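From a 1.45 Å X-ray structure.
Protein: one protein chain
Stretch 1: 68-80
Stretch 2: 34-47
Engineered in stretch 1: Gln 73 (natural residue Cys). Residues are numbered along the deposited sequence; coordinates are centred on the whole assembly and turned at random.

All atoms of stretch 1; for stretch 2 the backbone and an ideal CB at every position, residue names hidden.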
ATOM      1  N   ARG A  68     -18.047 -14.360 -15.807  1.00 20.61           N
ATOM      2  CA  ARG A  68     -17.060 -14.026 -14.770  1.00 20.53           C
ATOM      3  C   ARG A  68     -16.582 -12.572 -14.874  1.00 19.20           C
ATOM      4  O   ARG A  68     -15.403 -12.248 -14.713  1.00 19.33           O
ATOM      5  CB  ARG A  68     -15.908 -15.043 -14.750  1.00 22.06           C
ATOM      6  CG  ARG A  68     -16.391 -16.455 -14.406  1.00 24.42           C
ATOM      7  CD  ARG A  68     -15.292 -17.496 -14.586  1.00 30.19           C
ATOM      8  NE  ARG A  68     -15.784 -18.857 -14.354  1.00 33.04           N
ATOM      9  CZ  ARG A  68     -15.078 -19.969 -14.560  1.00 35.59           C
ATOM     10  NH1 ARG A  68     -13.826 -19.906 -15.007  1.00 36.96           N
ATOM     11  NH2 ARG A  68     -15.632 -21.155 -14.321  1.00 36.65           N
ATOM     12  N   ARG A  69     -17.543 -11.711 -15.170  1.00 16.66           N
ATOM     13  CA  ARG A  69     -17.369 -10.272 -15.123  1.00 14.34           C
ATOM     14  C   ARG A  69     -17.951  -9.800 -13.804  1.00 13.16           C
ATOM     15  O   ARG A  69     -18.690 -10.536 -13.152  1.00 12.54           O
ATOM     16  CB  ARG A  69     -18.159  -9.638 -16.268  1.00 13.88           C
ATOM     17  CG  ARG A  69     -17.553  -9.900 -17.670  1.00 13.99           C
ATOM     18  CD  ARG A  69     -16.327  -9.050 -17.951  1.00 14.05           C
ATOM     19  NE  ARG A  69     -16.598  -7.638 -17.712  1.00 12.62           N
ATOM     20  CZ  ARG A  69     -17.171  -6.809 -18.587  1.00 12.62           C
ATOM     21  NH1 ARG A  69     -17.388  -5.545 -18.238  1.00 11.57           N
ATOM     22  NH2 ARG A  69     -17.530  -7.227 -19.813  1.00 12.55           N
ATOM     23  N   GLY A  70     -17.617  -8.574 -13.406  1.00 11.45           N
ATOM     24  CA  GLY A  70     -18.368  -7.925 -12.342  1.00 11.14           C
ATOM     25  C   GLY A  70     -19.418  -7.020 -12.956  1.00 10.20           C
ATOM     26  O   GLY A  70     -19.787  -7.146 -14.127  1.00  9.97           O
ATOM     27  N   GLY A  71     -19.899  -6.081 -12.168  1.00  9.10           N
ATOM     28  CA  GLY A  71     -20.835  -5.087 -12.676  1.00  8.80           C
ATOM     29  C   GLY A  71     -20.930  -3.944 -11.705  1.00  8.38           C
ATOM     30  O   GLY A  71     -20.172  -3.894 -10.720  1.00  8.05           O
ATOM     31  N   TYR A  72     -21.804  -2.992 -12.013  1.00  8.89           N
ATOM     32  CA  TYR A  72     -22.004  -1.862 -11.119  1.00  7.59           C
ATOM     33  C   TYR A  72     -23.325  -1.984 -10.341  1.00  7.52           C
ATOM     34  O   TYR A  72     -23.891  -3.085 -10.295  1.00  7.61           O
ATOM     35  CB  TYR A  72     -21.733  -0.511 -11.822  1.00  7.78           C
ATOM     36  CG  TYR A  72     -22.754   0.009 -12.826  1.00  7.37           C
ATOM     37  CD1 TYR A  72     -22.537   1.242 -13.433  1.00  7.50           C
ATOM     38  CD2 TYR A  72     -23.940  -0.673 -13.116  1.00  8.17           C
ATOM     39  CE1 TYR A  72     -23.441   1.788 -14.337  1.00  7.47           C
ATOM     40  CE2 TYR A  72     -24.877  -0.120 -14.010  1.00  6.76           C
ATOM     41  CZ  TYR A  72     -24.609   1.122 -14.610  1.00  7.76           C
ATOM     42  OH  TYR A  72     -25.498   1.725 -15.474  1.00  8.49           O
ATOM     43  N   GLN A  73     -23.790  -0.916  -9.708  1.00  7.31           N
ATOM     44  CA  GLN A  73     -24.848  -1.028  -8.704  1.00  7.42           C
ATOM     45  C   GLN A  73     -26.101  -1.764  -9.189  1.00  7.69           C
ATOM     46  O   GLN A  73     -26.646  -2.628  -8.480  1.00  8.23           O
ATOM     47  CB  GLN A  73     -25.219   0.358  -8.143  1.00  7.58           C
ATOM     48  CG  GLN A  73     -25.535   1.454  -9.138  1.00  7.69           C
ATOM     49  CD  GLN A  73     -24.303   2.241  -9.609  1.00  9.28           C
ATOM     50  OE1 GLN A  73     -23.181   1.741  -9.576  1.00  9.48           O
ATOM     51  NE2 GLN A  73     -24.522   3.478 -10.044  1.00 10.26           N
ATOM     52  N   TYR A  74     -26.570  -1.420 -10.386  1.00  7.98           N
ATOM     53  CA  TYR A  74     -27.801  -2.042 -10.906  1.00  7.64           C
ATOM     54  C   TYR A  74     -27.643  -3.523 -11.225  1.00  9.02           C
ATOM     55  O   TYR A  74     -28.600  -4.325 -11.133  1.00  9.59           O
ATOM     56  CB  TYR A  74     -28.274  -1.324 -12.152  1.00  8.26           C
ATOM     57  CG  TYR A  74     -28.680   0.107 -11.949  1.00  7.55           C
ATOM     58  CD1 TYR A  74     -27.810   1.153 -12.264  1.00  8.08           C
ATOM     59  CD2 TYR A  74     -29.940   0.428 -11.432  1.00  7.61           C
ATOM     60  CE1 TYR A  74     -28.186   2.490 -12.079  1.00  7.84           C
ATOM     61  CE2 TYR A  74     -30.332   1.758 -11.247  1.00  7.99           C
ATOM     62  CZ  TYR A  74     -29.449   2.784 -11.564  1.00  7.52           C
ATOM     63  OH  TYR A  74     -29.812   4.103 -11.422  1.00  9.30           O
ATOM     64  N   GLU A  75     -26.428  -3.884 -11.614  1.00  7.83           N
ATOM     65  CA  GLU A  75     -26.135  -5.266 -11.971  1.00  8.61           C
ATOM     66  C   GLU A  75     -26.011  -6.117 -10.720  1.00  9.04           C
ATOM     67  O   GLU A  75     -26.566  -7.217 -10.640  1.00  9.86           O
ATOM     68  CB  GLU A  75     -24.870  -5.335 -12.835  1.00  8.30           C
ATOM     69  CG  GLU A  75     -25.069  -4.678 -14.189  1.00  8.95           C
ATOM     70  CD  GLU A  75     -23.774  -4.435 -14.925  1.00  7.49           C
ATOM     71  OE1 GLU A  75     -23.605  -5.020 -16.024  1.00  9.95           O
ATOM     72  OE2 GLU A  75     -22.942  -3.637 -14.427  1.00  8.83           O
ATOM     73  N   HIS A  76     -25.283  -5.603  -9.729  1.00  9.01           N
ATOM     74  CA  HIS A  76     -25.101  -6.315  -8.462  1.00  9.13           C
ATOM     75  C   HIS A  76     -26.383  -6.563  -7.716  1.00  9.32           C
ATOM     76  O   HIS A  76     -26.723  -7.705  -7.398  1.00  9.88           O
ATOM     77  CB  HIS A  76     -24.156  -5.531  -7.565  1.00  9.00           C
ATOM     78  CG  HIS A  76     -22.721  -5.852  -7.812  1.00  9.06           C
ATOM     79  ND1 HIS A  76     -22.134  -7.013  -7.351  1.00  9.06           N
ATOM     80  CD2 HIS A  76     -21.765  -5.194  -8.514  1.00  9.50           C
ATOM     81  CE1 HIS A  76     -20.870  -7.044  -7.737  1.00  9.81           C
ATOM     82  NE2 HIS A  76     -20.624  -5.956  -8.452  1.00  9.19           N
ATOM     83  N   ASN A  77     -27.093  -5.491  -7.426  1.00  9.23           N
ATOM     84  CA  ASN A  77     -28.315  -5.624  -6.645  1.00  9.69           C
ATOM     85  C   ASN A  77     -29.441  -6.212  -7.457  1.00  9.80           C
ATOM     86  O   ASN A  77     -30.319  -6.877  -6.898  1.00 10.35           O
ATOM     87  CB  ASN A  77     -28.666  -4.300  -5.975  1.00  9.11           C
ATOM     88  CG  ASN A  77     -27.715  -3.995  -4.820  1.00  8.05           C
ATOM     89  OD1 ASN A  77     -27.292  -4.911  -4.115  1.00 10.43           O
ATOM     90  ND2 ASN A  77     -27.355  -2.728  -4.651  1.00  8.59           N
ATOM     91  N   GLY A  78     -29.404  -6.010  -8.764  1.00  9.96           N
ATOM     92  CA  GLY A  78     -30.383  -6.677  -9.616  1.00 10.47           C
ATOM     93  C   GLY A  78     -30.202  -8.176  -9.496  1.00 10.36           C
ATOM     94  O   GLY A  78     -31.156  -8.904  -9.190  1.00 10.74           O
ATOM     95  N   LEU A  79     -28.972  -8.645  -9.708  1.00 10.22           N
ATOM     96  CA  LEU A  79     -28.671 -10.063  -9.611  1.00 11.45           C
ATOM     97  C   LEU A  79     -29.054 -10.631  -8.249  1.00 11.53           C
ATOM     98  O   LEU A  79     -29.726 -11.673  -8.163  1.00 12.81           O
ATOM     99  CB  LEU A  79     -27.178 -10.316  -9.885  1.00 11.10           C
ATOM    100  CG  LEU A  79     -26.693 -11.763  -9.721  1.00 12.18           C
ATOM    101  CD1 LEU A  79     -27.380 -12.687 -10.697  1.00 12.80           C
ATOM    102  CD2 LEU A  79     -25.185 -11.842  -9.901  1.00 12.03           C
ATOM    103  N   LEU A  80     -28.605  -9.980  -7.181  1.00 11.33           N
ATOM    104  CA  LEU A  80     -28.888 -10.490  -5.840  1.00 11.57           C
ATOM    105  C   LEU A  80     -30.381 -10.493  -5.563  1.00 12.15           C
ATOM    106  O   LEU A  80     -30.889 -11.400  -4.897  1.00 11.82           O
ATOM    107  CB  LEU A  80     -28.137  -9.665  -4.784  1.00 11.87           C
ATOM    108  CG  LEU A  80     -28.260 -10.181  -3.345  1.00 10.99           C
ATOM    109  CD1 LEU A  80     -27.922 -11.662  -3.227  1.00 11.22           C
ATOM    110  CD2 LEU A  80     -27.362  -9.357  -2.432  1.00 11.23           C
ATOM    111  N   UNK A  34     -20.347 -13.584   0.925  1.00 11.50           N
ATOM    112  CA  UNK A  34     -19.765 -14.345  -0.171  1.00 11.88           C
ATOM    113  C   UNK A  34     -19.788 -13.544  -1.475  1.00 11.49           C
ATOM    114  O   UNK A  34     -18.808 -13.525  -2.229  1.00 12.21           O
ATOM    115  CB  UNK A  34     -20.512 -15.668  -0.350  1.00 11.88           C
ATOM    116  N   UNK A  35     -20.906 -12.869  -1.717  1.00 10.53           N
ATOM    117  CA  UNK A  35     -21.029 -11.991  -2.882  1.00 10.47           C
ATOM    118  C   UNK A  35     -19.967 -10.873  -2.831  1.00 10.46           C
ATOM    119  O   UNK A  35     -19.260 -10.626  -3.822  1.00 10.07           O
ATOM    120  CB  UNK A  35     -22.434 -11.390  -2.947  1.00 10.47           C
ATOM    121  N   UNK A  36     -19.821 -10.253  -1.659  1.00 10.43           N
ATOM    122  CA  UNK A  36     -18.852  -9.173  -1.461  1.00 10.67           C
ATOM    123  C   UNK A  36     -17.454  -9.566  -1.922  1.00 10.36           C
ATOM    124  O   UNK A  36     -16.756  -8.770  -2.557  1.00  9.83           O
ATOM    125  CB  UNK A  36     -18.812  -8.766   0.013  1.00 10.67           C
ATOM    126  N   UNK A  37     -17.023 -10.774  -1.557  1.00 11.13           N
ATOM    127  CA  UNK A  37     -15.649 -11.173  -1.839  1.00 11.39           C
ATOM    128  C   UNK A  37     -15.444 -11.804  -3.200  1.00 11.32           C
ATOM    129  O   UNK A  37     -14.307 -11.976  -3.625  1.00 11.78           O
ATOM    130  CB  UNK A  37     -15.174 -12.153  -0.764  1.00 11.39           C
ATOM    131  N   UNK A  38     -16.543 -12.175  -3.864  1.00 11.26           N
ATOM    132  CA  UNK A  38     -16.467 -12.984  -5.089  1.00 12.07           C
ATOM    133  C   UNK A  38     -16.749 -12.271  -6.408  1.00 12.09           C
ATOM    134  O   UNK A  38     -16.167 -12.644  -7.439  1.00 12.99           O
ATOM    135  CB  UNK A  38     -17.452 -14.148  -4.964  1.00 12.07           C
ATOM    136  N   UNK A  39     -17.670 -11.309  -6.383  1.00 11.25           N
ATOM    137  CA  UNK A  39     -18.071 -10.615  -7.612  1.00 10.94           C
ATOM    138  C   UNK A  39     -17.689  -9.141  -7.432  1.00 10.31           C
ATOM    139  O   UNK A  39     -18.257  -8.453  -6.585  1.00 10.11           O
ATOM    140  CB  UNK A  39     -19.566 -10.779  -7.896  1.00 10.94           C
ATOM    141  N   UNK A  40     -16.705  -8.671  -8.206  1.00  9.65           N
ATOM    142  CA  UNK A  40     -16.268  -7.300  -8.003  1.00  9.19           C
ATOM    143  C   UNK A  40     -17.222  -6.257  -8.588  1.00  8.47           C
ATOM    144  O   UNK A  40     -17.991  -6.546  -9.512  1.00  8.82           O
ATOM    145  CB  UNK A  40     -14.878  -7.117  -8.615  1.00  9.19           C
ATOM    146  N   UNK A  41     -17.171  -5.054  -8.029  1.00  8.04           N
ATOM    147  CA  UNK A  41     -17.739  -3.885  -8.687  1.00  8.08           C
ATOM    148  C   UNK A  41     -16.809  -3.549  -9.861  1.00  8.41           C
ATOM    149  O   UNK A  41     -15.583  -3.519  -9.717  1.00  8.74           O
ATOM    150  CB  UNK A  41     -17.887  -2.707  -7.722  1.00  8.08           C
ATOM    151  N   UNK A  42     -17.385  -3.327 -11.036  1.00  8.17           N
ATOM    152  CA  UNK A  42     -16.604  -2.777 -12.157  1.00  8.28           C
ATOM    153  C   UNK A  42     -17.530  -2.086 -13.134  1.00  8.14           C
ATOM    154  O   UNK A  42     -18.715  -2.429 -13.249  1.00  8.58           O
ATOM    155  CB  UNK A  42     -15.808  -3.874 -12.868  1.00  8.28           C
ATOM    156  N   UNK A  43     -16.975  -1.114 -13.847  1.00  8.21           N
ATOM    157  CA  UNK A  43     -17.725  -0.405 -14.885  1.00  8.01           C
ATOM    158  C   UNK A  43     -17.011  -0.468 -16.236  1.00  8.07           C
ATOM    159  O   UNK A  43     -17.035   0.497 -16.979  1.00  7.86           O
ATOM    160  CB  UNK A  43     -17.941   1.054 -14.477  1.00  8.01           C
ATOM    161  N   UNK A  44     -16.366  -1.586 -16.544  1.00  8.11           N
ATOM    162  CA  UNK A  44     -15.654  -1.668 -17.825  1.00  8.64           C
ATOM    163  C   UNK A  44     -16.590  -1.487 -19.027  1.00  8.47           C
ATOM    164  O   UNK A  44     -16.185  -0.895 -20.030  1.00  9.15           O
ATOM    165  CB  UNK A  44     -14.934  -3.014 -17.933  1.00  8.64           C
ATOM    166  N   UNK A  45     -17.834  -1.966 -18.928  1.00  9.22           N
ATOM    167  CA  UNK A  45     -18.756  -1.802 -20.061  1.00  8.63           C
ATOM    168  C   UNK A  45     -19.008  -0.311 -20.359  1.00  9.15           C
ATOM    169  O   UNK A  45     -18.689   0.143 -21.452  1.00  9.56           O
ATOM    170  CB  UNK A  45     -20.080  -2.511 -19.771  1.00  8.63           C
ATOM    171  N   UNK A  46     -19.557   0.468 -19.399  1.00  9.06           N
ATOM    172  CA  UNK A  46     -19.776   1.899 -19.714  1.00  9.14           C
ATOM    173  C   UNK A  46     -18.496   2.640 -20.075  1.00  9.22           C
ATOM    174  O   UNK A  46     -18.534   3.544 -20.912  1.00  9.47           O
ATOM    175  CB  UNK A  46     -20.434   2.599 -18.524  1.00  9.14           C
ATOM    176  N   UNK A  47     -17.381   2.268 -19.445  1.00  9.37           N
ATOM    177  CA  UNK A  47     -16.086   2.877 -19.798  1.00  9.41           C
ATOM    178  C   UNK A  47     -15.782   2.716 -21.296  1.00 10.57           C
ATOM    179  O   UNK A  47     -15.276   3.655 -21.949  1.00 11.64           O
ATOM    180  CB  UNK A  47     -14.963   2.250 -18.969  1.00  9.41           C
TER

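Positions 34, 36, 37 and 38 lie in a helix and meet nothing in stretch 1, so the choice is wide. They are Ala 34, Asn 36, Arg 37 and Ser 38.

Position 35 is helical and its CB points toward stretch 1, where the ring of His 76 offers ND1. A long polar side chain or another imidazole could reach it. The residue is His 35. Its NE2 lies 2.8 Å from His 76 ND1 in a hydrogen bond. The two rings meet rim to rim.

Position 39 leaves the helix with its CB pointing toward His 76 and Leu 79. A medium-sized apolar side chain would suit, branched or not. It is Ile 39, whose CD1 lies 4.1 Å from Leu 79 CD2 and CG2 3.6 Å from His 76 CE1.

Position 40 has phi -77°, which proline allows, and a CB turned sideways. Its backbone does most of the work, so other residues could serve. It is Pro 40. His 76 NE2 donates to Pro 40 O at 2.9 Å. Gly 71 N reaches Pro 40 O at 3.3 Å, a weak bond. A CB on Gly 70 would clash with this oxygen.

Position 41 has a sideways CB, with Gly 71, Tyr 72 and His 76 nearby. A large apolar or aromatic side chain could fill the space beside them. It is Phe 41. Tyr 72 CA packs over its ring face, 4.0 Å from the centroid. The engineered Gln 73 meets the ring edge.

Position 42 bonds through its backbone: its N donates to Gly 71 O at 2.9 Å. The guanidinium of Arg 69 and the amide of Gly 70 lie within side-chain reach, favouring an acid. It is Glu 42. Arg 69 NE meets Glu 42 OE2 at 2.8 Å in a salt bridge, and Gly 70 N donates to Glu 42 OE2 at 2.9 Å.

Position 43 precedes a helix, where Asn, Asp, Ser or Thr are common. It is Asn 43, without a capping bond.

Position 44 has its CB near Arg 69 NH1, but little of stretch 1 lies beyond it, so many helix-compatible side chains would do. It is Leu 44, with CB 3.6 Å from Arg 69 NH1.

Position 45 points toward the same guanidinium, so a short acid fits. Asp 45 OD1 forms a salt bridge with Arg 69 NH1 at 2.9 Å.

Position 46 faces Tyr 72; small apolar residues suit. Pro 46 CG lies 4.2 Å from Tyr 72 CE1.

Position 47, out of reach and unconstrained, is Leu 47.

Stretch 2, residues 34-47: AHNRSIPFENLDPL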
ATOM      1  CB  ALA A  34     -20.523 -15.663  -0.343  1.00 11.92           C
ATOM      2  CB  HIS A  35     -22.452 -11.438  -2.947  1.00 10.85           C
ATOM      3  CG  HIS A  35     -22.770 -10.682  -4.203  1.00 10.50           C
ATOM      4  ND1 HIS A  35     -23.774 -11.080  -5.065  1.00 10.74           N
ATOM      5  CD2 HIS A  35     -22.249  -9.544  -4.728  1.00 10.21           C
ATOM      6  CE1 HIS A  35     -23.855 -10.220  -6.066  1.00 11.14           C
ATOM      7  NE2 HIS A  35     -22.941  -9.281  -5.887  1.00 10.70           N
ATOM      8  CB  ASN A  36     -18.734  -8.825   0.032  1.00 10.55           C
ATOM      9  CG  ASN A  36     -19.861  -7.931   0.557  1.00 11.16           C
ATOM     10  OD1 ASN A  36     -20.558  -7.201  -0.180  1.00 12.68           O
ATOM     11  ND2 ASN A  36     -20.012  -7.952   1.858  1.00  9.47           N
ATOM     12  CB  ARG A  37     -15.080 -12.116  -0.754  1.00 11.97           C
ATOM     13  CG  ARG A  37     -15.670 -13.531  -0.747  1.00 11.92           C
ATOM     14  CD  ARG A  37     -15.021 -14.410   0.311  1.00 12.81           C
ATOM     15  NE  ARG A  37     -15.368 -13.994   1.673  1.00 13.86           N
ATOM     16  CZ  ARG A  37     -16.389 -14.480   2.382  1.00 14.85           C
ATOM     17  NH1 ARG A  37     -16.591 -14.039   3.621  1.00 15.52           N
ATOM     18  NH2 ARG A  37     -17.218 -15.399   1.862  1.00 14.43           N
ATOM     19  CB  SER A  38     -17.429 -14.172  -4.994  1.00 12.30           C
ATOM     20  OG  SER A  38     -17.148 -15.001  -3.876  1.00 13.22           O
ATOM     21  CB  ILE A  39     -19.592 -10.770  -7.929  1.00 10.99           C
ATOM     22  CG1 ILE A  39     -20.021 -12.249  -7.903  1.00 10.70           C
ATOM     23  CG2 ILE A  39     -19.926 -10.145  -9.289  1.00 11.35           C
ATOM     24  CD1 ILE A  39     -21.529 -12.464  -8.180  1.00 12.52           C
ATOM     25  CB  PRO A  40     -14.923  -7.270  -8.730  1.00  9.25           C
ATOM     26  CG  PRO A  40     -15.121  -8.225  -9.886  1.00 11.37           C
ATOM     27  CD  PRO A  40     -15.948  -9.341  -9.283  1.00 10.05           C
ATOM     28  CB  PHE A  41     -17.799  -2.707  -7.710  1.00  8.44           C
ATOM     29  CG  PHE A  41     -18.488  -1.500  -8.253  1.00  7.39           C
ATOM     30  CD1 PHE A  41     -19.795  -1.202  -7.861  1.00  6.83           C
ATOM     31  CD2 PHE A  41     -17.832  -0.643  -9.148  1.00  7.98           C
ATOM     32  CE1 PHE A  41     -20.450  -0.063  -8.355  1.00  7.06           C
ATOM     33  CE2 PHE A  41     -18.478   0.496  -9.658  1.00  7.92           C
ATOM     34  CZ  PHE A  41     -19.798   0.780  -9.261  1.00  7.80           C
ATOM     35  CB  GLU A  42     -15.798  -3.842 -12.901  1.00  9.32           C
ATOM     36  CG  GLU A  42     -16.655  -5.037 -13.323  1.00  9.78           C
ATOM     37  CD  GLU A  42     -16.600  -5.340 -14.797  1.00  9.72           C
ATOM     38  OE1 GLU A  42     -16.791  -4.402 -15.604  1.00  9.44           O
ATOM     39  OE2 GLU A  42     -16.426  -6.521 -15.143  1.00 11.60           O
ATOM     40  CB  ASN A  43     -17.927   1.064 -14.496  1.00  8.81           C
ATOM     41  CG  ASN A  43     -16.630   1.842 -14.561  1.00  7.87           C
ATOM     42  OD1 ASN A  43     -15.579   1.309 -14.203  1.00  9.80           O
ATOM     43  ND2 ASN A  43     -16.689   3.091 -15.032  1.00  7.65           N
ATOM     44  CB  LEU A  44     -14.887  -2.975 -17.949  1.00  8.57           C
ATOM     45  CG  LEU A  44     -13.641  -3.020 -17.059  1.00 10.68           C
ATOM     46  CD1 LEU A  44     -13.300  -4.470 -16.734  1.00 11.71           C
ATOM     47  CD2 LEU A  44     -12.454  -2.282 -17.690  1.00 11.67           C
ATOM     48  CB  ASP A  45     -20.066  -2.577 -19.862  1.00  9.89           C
ATOM     49  CG  ASP A  45     -19.936  -4.058 -20.212  1.00 10.33           C
ATOM     50  OD1 ASP A  45     -18.821  -4.529 -20.559  1.00 10.24           O
ATOM     51  OD2 ASP A  45     -20.972  -4.766 -20.134  1.00 11.12           O
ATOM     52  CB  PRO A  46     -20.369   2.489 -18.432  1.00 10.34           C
ATOM     53  CG  PRO A  46     -20.700   1.368 -17.554  1.00 11.20           C
ATOM     54  CD  PRO A  46     -20.115   0.096 -18.081  1.00  9.12           C
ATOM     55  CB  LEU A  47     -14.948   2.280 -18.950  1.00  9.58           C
ATOM     56  CG  LEU A  47     -13.533   2.817 -19.250  1.00  9.49           C
ATOM     57  CD1 LEU A  47     -13.408   4.288 -18.896  1.00 11.39           C
ATOM     58  CD2 LEU A  47     -12.483   1.985 -18.533  1.00 10.96           C
TER
HETATM   59  O   HOH W   1     -20.839  -2.073 -15.150  1.00  9.27           O
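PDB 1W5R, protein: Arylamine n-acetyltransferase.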